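Local coordinates for protein ATP-dependent DNA helicase (Mycobacterium smegmatis, PDB 5V9X) that unwinds duplexes such as RNA:DNA hybrids by tracking 3'-to-5' along a single DNA strand, driven by ATP hydrolysis, at residues P50-A55 and T76-L81; N63-I68 and T246-P251; I189-H194 and I223-T228. All coordinates share one frame; numbering follows the deposited sequence.

Interaction 1: residues P50-A55 and T76-L81; sequences PAQADA and TLAAFL. With ANP (phosphoaminophosphonic acid-adenylate ester), chain C.
Beside the adenine pocket of the helicase, Gln-52 packs against Leu-77 and Ala-78. Helices 50-55 and 76-81 run nearly parallel here, 21° apart, with their axes 8.8 Å from each other. The methyl of Ala-78 faces the other helix. Its CB meets Ala-55 CB at 3.9 Å and Gln-52 CG at 4.1 Å. From there the extended Gln-52 side chain reaches the base, with CG anti to the carbonyl carbon (chi1 -75°). Gln-52 NE2 passes alongside Leu-77 CB at 3.8 Å. The amide then pairs with the edge of the adenine: ANP N6 donates to Gln-52 OE1 (3.1 Å), and Gln-52 NE2 donates to ANP N7 (3.0 Å). This two-point reading of adenine is as in the Q motif of DEAD-box and related helicases. Thr-49 N also bonds to OE1, and NE2 bonds to Gly-74 O. Four hydrogen bonds thus fix the rotation of the amide. Thr-76 fits the end of a P-loop, or Walker A, motif. Its N and OG1 both donate to ANP O2A on the alpha phosphate, at 3.1 and 2.9 Å. Phe-41 of helix 35-44 packs on the side chains of both Gln-52 and Leu-77.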
loop_
_atom_site.group_PDB
_atom_site.type_symbol
_atom_site.label_atom_id
_atom_site.label_comp_id
_atom_site.label_asym_id
_atom_site.label_seq_id
_atom_site.Cartn_x
_atom_site.Cartn_y
_atom_site.Cartn_z
ATOM N N PRO A 50 -23.152 5.789 15.798
ATOM C CA PRO A 50 -23.948 5.021 14.824
ATOM C C PRO A 50 -23.255 3.773 14.305
ATOM O O PRO A 50 -23.878 2.706 14.239
ATOM C CB PRO A 50 -24.193 6.049 13.713
ATOM C CG PRO A 50 -24.234 7.348 14.427
ATOM C CD PRO A 50 -23.238 7.240 15.554
ATOM N N ALA A 51 -21.971 3.873 13.945
ATOM C CA ALA A 51 -21.254 2.707 13.443
ATOM C C ALA A 51 -21.202 1.588 14.475
ATOM O O ALA A 51 -21.230 0.409 14.109
ATOM C CB ALA A 51 -19.841 3.101 13.013
ATOM N N GLN A 52 -21.135 1.931 15.762
ATOM C CA GLN A 52 -21.155 0.906 16.801
ATOM C C GLN A 52 -22.533 0.263 16.915
ATOM O O GLN A 52 -22.652 -0.968 16.963
ATOM C CB GLN A 52 -20.730 1.507 18.141
ATOM C CG GLN A 52 -19.240 1.763 18.255
ATOM C CD GLN A 52 -18.885 2.592 19.470
ATOM O OE1 GLN A 52 -19.700 3.372 19.961
ATOM N NE2 GLN A 52 -17.664 2.425 19.965
ATOM N N ALA A 53 -23.587 1.082 16.961
ATOM C CA ALA A 53 -24.938 0.553 17.122
ATOM C C ALA A 53 -25.300 -0.387 15.978
ATOM O O ALA A 53 -25.832 -1.481 16.202
ATOM C CB ALA A 53 -25.940 1.704 17.216
ATOM N N ASP A 54 -25.010 0.023 14.741
ATOM C CA ASP A 54 -25.289 -0.830 13.590
ATOM C C ASP A 54 -24.432 -2.091 13.621
ATOM O O ASP A 54 -24.929 -3.199 13.390
ATOM C CB ASP A 54 -25.050 -0.059 12.292
ATOM C CG ASP A 54 -25.860 1.217 12.208
ATOM O OD1 ASP A 54 -26.738 1.429 13.070
ATOM O OD2 ASP A 54 -25.611 2.012 11.278
ATOM N N ALA A 55 -23.134 -1.937 13.903
ATOM C CA ALA A 55 -22.231 -3.083 13.875
ATOM C C ALA A 55 -22.587 -4.098 14.951
ATOM O O ALA A 55 -22.548 -5.309 14.706
ATOM C CB ALA A 55 -20.781 -2.625 14.034
ATOM N N THR A 76 -13.021 -0.151 16.813
ATOM C CA THR A 76 -12.420 -1.216 17.614
ATOM C C THR A 76 -13.455 -1.874 18.518
ATOM O O THR A 76 -13.624 -3.098 18.501
ATOM C CB THR A 76 -11.264 -0.663 18.449
ATOM O OG1 THR A 76 -10.248 -0.140 17.585
ATOM C CG2 THR A 76 -10.672 -1.752 19.334
ATOM N N LEU A 77 -14.152 -1.072 19.330
ATOM C CA LEU A 77 -15.175 -1.631 20.208
ATOM C C LEU A 77 -16.362 -2.163 19.419
ATOM O O LEU A 77 -17.062 -3.064 19.892
ATOM C CB LEU A 77 -15.637 -0.586 21.221
ATOM C CG LEU A 77 -14.650 -0.229 22.334
ATOM C CD1 LEU A 77 -15.213 0.865 23.221
ATOM C CD2 LEU A 77 -14.277 -1.454 23.154
ATOM N N ALA A 78 -16.608 -1.617 18.226
ATOM C CA ALA A 78 -17.647 -2.171 17.364
ATOM C C ALA A 78 -17.372 -3.636 17.055
ATOM O O ALA A 78 -18.280 -4.472 17.107
ATOM C CB ALA A 78 -17.749 -1.362 16.070
ATOM N N ALA A 79 -16.116 -3.968 16.755
ATOM C CA ALA A 79 -15.767 -5.336 16.400
ATOM C C ALA A 79 -15.493 -6.204 17.622
ATOM O O ALA A 79 -15.656 -7.427 17.553
ATOM C CB ALA A 79 -14.549 -5.342 15.477
ATOM N N PHE A 80 -15.096 -5.605 18.742
ATOM C CA PHE A 80 -14.624 -6.371 19.889
ATOM C C PHE A 80 -15.676 -6.581 20.969
ATOM O O PHE A 80 -15.716 -7.658 21.572
ATOM C CB PHE A 80 -13.399 -5.691 20.513
ATOM C CG PHE A 80 -12.087 -6.182 19.970
ATOM C CD1 PHE A 80 -11.548 -7.382 20.407
ATOM C CD2 PHE A 80 -11.387 -5.442 19.031
ATOM C CE1 PHE A 80 -10.339 -7.837 19.914
ATOM C CE2 PHE A 80 -10.177 -5.892 18.533
ATOM C CZ PHE A 80 -9.652 -7.090 18.975
ATOM N N LEU A 81 -16.539 -5.589 21.221
ATOM C CA LEU A 81 -17.310 -5.576 22.464
ATOM C C LEU A 81 -18.236 -6.781 22.578
ATOM O O LEU A 81 -18.375 -7.359 23.663
ATOM C CB LEU A 81 -18.115 -4.282 22.580
ATOM C CG LEU A 81 -18.701 -4.058 23.977
ATOM C CD1 LEU A 81 -17.583 -3.863 24.992
ATOM C CD2 LEU A 81 -19.663 -2.884 23.993
HETATM P PG ANP C . -9.339 4.313 12.946
HETATM O O1G ANP C . -8.216 5.258 12.661
HETATM O O2G ANP C . -8.768 2.857 13.149
HETATM O O3G ANP C . -10.362 4.315 11.738
HETATM P PB ANP C . -11.345 3.761 14.770
HETATM O O1B ANP C . -10.820 2.298 14.828
HETATM O O2B ANP C . -12.454 3.863 13.780
HETATM N N3B ANP C . -10.111 4.812 14.361
HETATM P PA ANP C . -11.076 3.763 17.472
HETATM O O1A ANP C . -9.602 3.818 17.304
HETATM O O2A ANP C . -11.603 2.380 17.849
HETATM O O3A ANP C . -11.878 4.174 16.168
HETATM O "O5'" ANP C . -11.533 4.834 18.543
HETATM C "C5'" ANP C . -11.219 6.267 18.524
HETATM C "C4'" ANP C . -11.079 6.757 19.944
HETATM O "O4'" ANP C . -12.384 6.998 20.531
HETATM C "C3'" ANP C . -10.414 5.749 20.872
HETATM O "O3'" ANP C . -9.801 6.438 21.950
HETATM C "C2'" ANP C . -11.609 4.947 21.391
HETATM O "O2'" ANP C . -11.284 4.062 22.474
HETATM C "C1'" ANP C . -12.625 6.076 21.586
HETATM N N9 ANP C . -14.038 5.690 21.523
HETATM C C8 ANP C . -14.583 4.500 21.115
HETATM N N7 ANP C . -15.895 4.470 21.155
HETATM C C5 ANP C . -16.236 5.724 21.637
HETATM C C6 ANP C . -17.478 6.328 21.912
HETATM N N6 ANP C . -18.653 5.720 21.732
HETATM N N1 ANP C . -17.468 7.597 22.385
HETATM C C2 ANP C . -16.294 8.209 22.563
HETATM N N3 ANP C . -15.063 7.739 22.340
HETATM C C4 ANP C . -15.104 6.486 21.871
#

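Interaction 2: residues N63-I68 and T246-P251; sequences NNTLVI and TIVCPP
Thr-65, Leu-66 and Val-67 pair in parallel with Thr-246, Ile-247 and Val-248, residue for residue. The backbone supplies four hydrogen bonds. Thr-246 N donates to Asn-64 O at 2.7 Å, and Leu-66 N to Thr-246 O at 3.0 Å. Val-248 N then donates to Leu-66 O, and Ile-68 N to Val-248 O. CA-H...O contacts add to the ladder, among them Cys-249 CA to Ile-68 O at 3.4 Å.

The apolar contacts divide between the two faces of the sheet. On the face of Thr-65 and Val-67, the methyl Thr-65 CG2 reaches diagonally to Val-248 CG2 at 3.7 Å. With CG2 anti to the backbone N, Thr-65 OG1 lies beside that N (chi1 -53°) and donates to Asn-63 O at 3.0 Å, from above the carbonyl plane. Helix 50-60 packs over this face. On the face of Leu-66 and Ile-247, the end of Ile-68, CD1, meets Ile-247 CG2 at 3.9 Å, and helix 232-240 lies there. Past the paired strands, Cys-249 SG sits beside Ile-68 CB at 3.9 Å.

At the start of the pair Asn-63 CB rests against Thr-246 OG1 at 3.5 Å, a packing contact. Asn-64 turns its amide away, to Arg-222 N and Ser-240 OG. Backbone bonds thus set the register of outer strand 245-248, and aliphatic branches pack it against helices on both faces.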
loop_
_atom_site.group_PDB
_atom_site.type_symbol
_atom_site.label_atom_id
_atom_site.label_comp_id
_atom_site.label_asym_id
_atom_site.label_seq_id
_atom_site.Cartn_x
_atom_site.Cartn_y
_atom_site.Cartn_z
ATOM N N ASN A 63 -23.782 -12.369 11.553
ATOM C CA ASN A 63 -23.371 -12.096 10.185
ATOM C C ASN A 63 -21.923 -11.624 10.121
ATOM O O ASN A 63 -21.435 -10.931 11.017
ATOM C CB ASN A 63 -24.276 -11.034 9.557
ATOM C CG ASN A 63 -25.743 -11.390 9.649
ATOM O OD1 ASN A 63 -26.151 -12.496 9.292
ATOM N ND2 ASN A 63 -26.547 -10.453 10.140
ATOM N N ASN A 64 -21.236 -12.018 9.050
ATOM C CA ASN A 64 -20.002 -11.339 8.677
ATOM C C ASN A 64 -20.316 -9.871 8.428
ATOM O O ASN A 64 -21.297 -9.544 7.754
ATOM C CB ASN A 64 -19.391 -11.977 7.427
ATOM C CG ASN A 64 -18.814 -13.361 7.688
ATOM O OD1 ASN A 64 -18.990 -13.933 8.766
ATOM N ND2 ASN A 64 -18.125 -13.908 6.693
ATOM N N THR A 65 -19.497 -8.984 8.987
ATOM C CA THR A 65 -19.801 -7.559 8.984
ATOM C C THR A 65 -18.589 -6.755 8.539
ATOM O O THR A 65 -17.479 -6.971 9.034
ATOM C CB THR A 65 -20.251 -7.098 10.374
ATOM O OG1 THR A 65 -21.325 -7.933 10.828
ATOM C CG2 THR A 65 -20.719 -5.650 10.331
ATOM N N LEU A 66 -18.805 -5.828 7.610
ATOM C CA LEU A 66 -17.804 -4.845 7.216
ATOM C C LEU A 66 -18.260 -3.477 7.707
ATOM O O LEU A 66 -19.325 -2.993 7.304
ATOM C CB LEU A 66 -17.598 -4.832 5.702
ATOM C CG LEU A 66 -16.720 -3.701 5.152
ATOM C CD1 LEU A 66 -15.264 -3.880 5.562
ATOM C CD2 LEU A 66 -16.850 -3.597 3.638
ATOM N N VAL A 67 -17.461 -2.863 8.573
ATOM C CA VAL A 67 -17.786 -1.572 9.165
ATOM C C VAL A 67 -17.015 -0.493 8.415
ATOM O O VAL A 67 -15.782 -0.530 8.345
ATOM C CB VAL A 67 -17.463 -1.548 10.667
ATOM C CG1 VAL A 67 -17.942 -0.248 11.294
ATOM C CG2 VAL A 67 -18.095 -2.751 11.359
ATOM N N ILE A 68 -17.744 0.464 7.848
ATOM C CA ILE A 68 -17.166 1.548 7.061
ATOM C C ILE A 68 -17.557 2.845 7.755
ATOM O O ILE A 68 -18.710 3.287 7.666
ATOM C CB ILE A 68 -17.646 1.526 5.608
ATOM C CG1 ILE A 68 -17.383 0.155 4.982
ATOM C CG2 ILE A 68 -16.966 2.625 4.805
ATOM C CD1 ILE A 68 -18.039 -0.028 3.633
ATOM N N THR A 246 -22.860 -8.444 5.829
ATOM C CA THR A 246 -23.633 -7.251 6.148
ATOM C C THR A 246 -22.703 -6.045 6.144
ATOM O O THR A 246 -21.759 -5.978 6.939
ATOM C CB THR A 246 -24.315 -7.385 7.506
ATOM O OG1 THR A 246 -25.295 -8.428 7.457
ATOM C CG2 THR A 246 -24.986 -6.072 7.891
ATOM N N ILE A 247 -22.964 -5.092 5.256
ATOM C CA ILE A 247 -22.141 -3.896 5.148
ATOM C C ILE A 247 -22.742 -2.810 6.031
ATOM O O ILE A 247 -23.863 -2.348 5.792
ATOM C CB ILE A 247 -22.023 -3.429 3.690
ATOM C CG1 ILE A 247 -21.212 -4.440 2.880
ATOM C CG2 ILE A 247 -21.389 -2.047 3.622
ATOM C CD1 ILE A 247 -20.916 -3.999 1.465
ATOM N N VAL A 248 -21.996 -2.413 7.058
ATOM C CA VAL A 248 -22.380 -1.323 7.946
ATOM C C VAL A 248 -21.633 -0.075 7.500
ATOM O O VAL A 248 -20.399 -0.032 7.544
ATOM C CB VAL A 248 -22.070 -1.655 9.413
ATOM C CG1 VAL A 248 -22.167 -0.403 10.265
ATOM C CG2 VAL A 248 -23.016 -2.727 9.930
ATOM N N CYS A 249 -22.377 0.939 7.068
ATOM C CA CYS A 249 -21.788 2.182 6.568
ATOM C C CYS A 249 -22.741 3.330 6.861
ATOM O O CYS A 249 -23.480 3.792 5.984
ATOM C CB CYS A 249 -21.485 2.087 5.072
ATOM S SG CYS A 249 -20.734 3.567 4.360
ATOM N N PRO A 250 -22.749 3.822 8.097
ATOM C CA PRO A 250 -23.662 4.908 8.462
ATOM C C PRO A 250 -23.138 6.243 7.966
ATOM O O PRO A 250 -21.967 6.346 7.570
ATOM C CB PRO A 250 -23.674 4.844 9.995
ATOM C CG PRO A 250 -22.305 4.367 10.334
ATOM C CD PRO A 250 -21.909 3.404 9.235
ATOM N N PRO A 251 -23.982 7.294 7.966
ATOM C CA PRO A 251 -23.527 8.619 7.512
ATOM C C PRO A 251 -22.256 9.096 8.197
ATOM O O PRO A 251 -22.195 9.200 9.426
ATOM C CB PRO A 251 -24.717 9.524 7.851
ATOM C CG PRO A 251 -25.893 8.623 7.753
ATOM C CD PRO A 251 -25.428 7.278 8.247
#

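Interaction 3: residues I189-H194 and I223-T228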
loop_
_atom_site.group_PDB
_atom_site.type_symbol
_atom_site.label_atom_id
_atom_site.label_comp_id
_atom_site.label_asym_id
_atom_site.label_seq_id
_atom_site.Cartn_x
_atom_site.Cartn_y
_atom_site.Cartn_z
ATOM N N ILE A 189 -11.392 -10.723 13.353
ATOM C CA ILE A 189 -11.432 -9.301 13.035
ATOM C C ILE A 189 -10.276 -8.993 12.096
ATOM O O ILE A 189 -9.118 -9.307 12.402
ATOM C CB ILE A 189 -11.352 -8.440 14.308
ATOM C CG1 ILE A 189 -12.425 -8.864 15.314
ATOM C CG2 ILE A 189 -11.493 -6.964 13.964
ATOM C CD1 ILE A 189 -12.373 -8.095 16.618
ATOM N N VAL A 190 -10.583 -8.396 10.950
ATOM C CA VAL A 190 -9.582 -7.972 9.982
ATOM C C VAL A 190 -9.632 -6.452 9.943
ATOM O O VAL A 190 -10.457 -5.861 9.236
ATOM C CB VAL A 190 -9.815 -8.584 8.597
ATOM C CG1 VAL A 190 -8.791 -8.054 7.603
ATOM C CG2 VAL A 190 -9.745 -10.101 8.672
ATOM N N ASP A 191 -8.754 -5.819 10.714
ATOM C CA ASP A 191 -8.701 -4.366 10.790
ATOM C C ASP A 191 -7.954 -3.801 9.589
ATOM O O ASP A 191 -7.015 -4.414 9.074
ATOM C CB ASP A 191 -8.019 -3.931 12.083
ATOM C CG ASP A 191 -8.473 -2.568 12.556
ATOM O OD1 ASP A 191 -8.991 -1.789 11.729
ATOM O OD2 ASP A 191 -8.308 -2.278 13.759
ATOM N N GLU A 192 -8.378 -2.617 9.155
ATOM C CA GLU A 192 -7.786 -1.933 8.006
ATOM C C GLU A 192 -7.770 -2.844 6.780
ATOM O O GLU A 192 -6.748 -3.021 6.114
ATOM C CB GLU A 192 -6.381 -1.423 8.335
ATOM C CG GLU A 192 -6.283 -0.660 9.648
ATOM C CD GLU A 192 -7.166 0.573 9.688
ATOM O OE1 GLU A 192 -7.509 1.108 8.609
ATOM O OE2 GLU A 192 -7.518 1.012 10.805
ATOM N N VAL A 193 -8.935 -3.425 6.484
ATOM C CA VAL A 193 -9.035 -4.437 5.438
ATOM C C VAL A 193 -8.717 -3.869 4.058
ATOM O O VAL A 193 -8.335 -4.622 3.153
ATOM C CB VAL A 193 -10.436 -5.080 5.484
ATOM C CG1 VAL A 193 -11.509 -4.049 5.177
ATOM C CG2 VAL A 193 -10.526 -6.272 4.540
ATOM N N HIS A 194 -8.847 -2.554 3.870
ATOM C CA HIS A 194 -8.522 -1.956 2.581
ATOM C C HIS A 194 -7.033 -2.046 2.269
ATOM O O HIS A 194 -6.648 -2.043 1.096
ATOM C CB HIS A 194 -8.949 -0.493 2.559
ATOM C CG HIS A 194 -8.036 0.395 3.339
ATOM N ND1 HIS A 194 -8.002 0.397 4.717
ATOM C CD2 HIS A 194 -7.099 1.285 2.938
ATOM C CE1 HIS A 194 -7.095 1.262 5.131
ATOM N NE2 HIS A 194 -6.533 1.816 4.072
ATOM N N ILE A 223 -15.093 -10.037 10.625
ATOM C CA ILE A 223 -15.432 -8.629 10.796
ATOM C C ILE A 223 -14.306 -7.786 10.214
ATOM O O ILE A 223 -13.134 -7.993 10.548
ATOM C CB ILE A 223 -15.669 -8.278 12.277
ATOM C CG1 ILE A 223 -16.799 -9.136 12.851
ATOM C CG2 ILE A 223 -15.984 -6.797 12.429
ATOM C CD1 ILE A 223 -16.851 -9.149 14.363
ATOM N N GLY A 224 -14.662 -6.842 9.347
ATOM C CA GLY A 224 -13.694 -5.964 8.721
ATOM C C GLY A 224 -13.950 -4.514 9.083
ATOM O O GLY A 224 -15.095 -4.098 9.279
ATOM N N LEU A 225 -12.867 -3.742 9.164
ATOM C CA LEU A 225 -12.915 -2.345 9.571
ATOM C C LEU A 225 -12.049 -1.512 8.638
ATOM O O LEU A 225 -10.941 -1.920 8.286
ATOM C CB LEU A 225 -12.423 -2.171 11.014
ATOM C CG LEU A 225 -12.973 -3.149 12.051
ATOM C CD1 LEU A 225 -12.225 -3.018 13.368
ATOM C CD2 LEU A 225 -14.456 -2.916 12.249
ATOM N N SER A 226 -12.559 -0.347 8.244
ATOM C CA SER A 226 -11.787 0.596 7.444
ATOM C C SER A 226 -12.574 1.884 7.274
ATOM O O SER A 226 -13.796 1.854 7.107
ATOM C CB SER A 226 -11.433 0.021 6.067
ATOM O OG SER A 226 -10.730 0.976 5.289
ATOM N N ALA A 227 -11.864 3.008 7.319
ATOM C CA ALA A 227 -12.442 4.308 7.019
ATOM C C ALA A 227 -12.428 4.633 5.533
ATOM O O ALA A 227 -13.031 5.633 5.126
ATOM C CB ALA A 227 -11.693 5.402 7.783
ATOM N N THR A 228 -11.755 3.819 4.717
ATOM C CA THR A 228 -11.532 4.104 3.297
ATOM C C THR A 228 -11.860 2.843 2.496
ATOM O O THR A 228 -10.971 2.059 2.156
ATOM C CB THR A 228 -10.096 4.574 3.064
ATOM O OG1 THR A 228 -9.185 3.627 3.639
ATOM C CG2 THR A 228 -9.871 5.933 3.711
#
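Strands 189-191 and 223-226 run parallel, their axes 15° apart, with Ile-189 paired to Ile-223 and Val-190 to Gly-224. Val-190 N bonds to Ile-223 O at 2.6 Å, and Leu-225 N bonds back to Val-190 O. Past the paired residues, Val-193 N bonds to Leu-225 O at 3.1 Å, which ties the loop after the strand to its neighbour.

Ile-189 and Leu-225 share a face of the sheet, and Ile-189 CG2 touches Leu-225 CD1 at 4.1 Å. Asp-191 leans over the same leucine. Its OD1 lies 3.5 Å from Leu-225 CB, while OD2 is bonded to Tyr-102 OH. Residues 191-194 read DEVH and match the DEAD/DEAH box, motif II of these helicases. The Glu-192 side chain lies about 3 Å (nearest atoms) from both the bound magnesium ion and the ATP analogue. Its OE1 also lies at the edge of the His-194 ring, in plane.

Ser-226, Ala-227 and Thr-228 read SAT, consistent with motif III. Ser-226 OG accepts from Thr-228 N at 3.1 Å, an ST turn next to His-194. His-194 CG stands between its backbone N and carbonyl carbon (chi1 76°), which brings the ring across to this turn. Thr-228 OG1 lies over the centre of one ring face, 3.1 Å above the plane. His-194 ND1 comes within 2.8 Å of Ser-226 OG. The contact thus probably brings motifs II and III together.

Gln-411 of helix 406-413 touches Glu-192 and His-194 and bonds to Thr-228 OG1. Helix 75-88 packs on Ile-189, Ile-223 and Leu-225, whereas helix 232-240 covers Val-190 and Val-193. Strands 100-103 and 64-68 flank the pair within the sheet.

In the fold
From the N terminus, helix 50-60 leads through strand 64-68 to helix 75-88, and interaction 1 closes this short loop. Interaction 2 starts inside it, at 63-68, and closes a far longer loop at 246-251, so the two cross. Interaction 3 begins and ends within that long loop. Strands 64-68 and 221-226 are neighbours, so interactions 2 and 3 are successive pairings in one seven-stranded parallel sheet. Interaction 1 lies against both: Ala-55 packs on Val-67, and Ala-79 on Ile-223 and Leu-225. Together they tie the sheet's outer strand, its centre and the nucleotide-binding helices into one RecA-like domain.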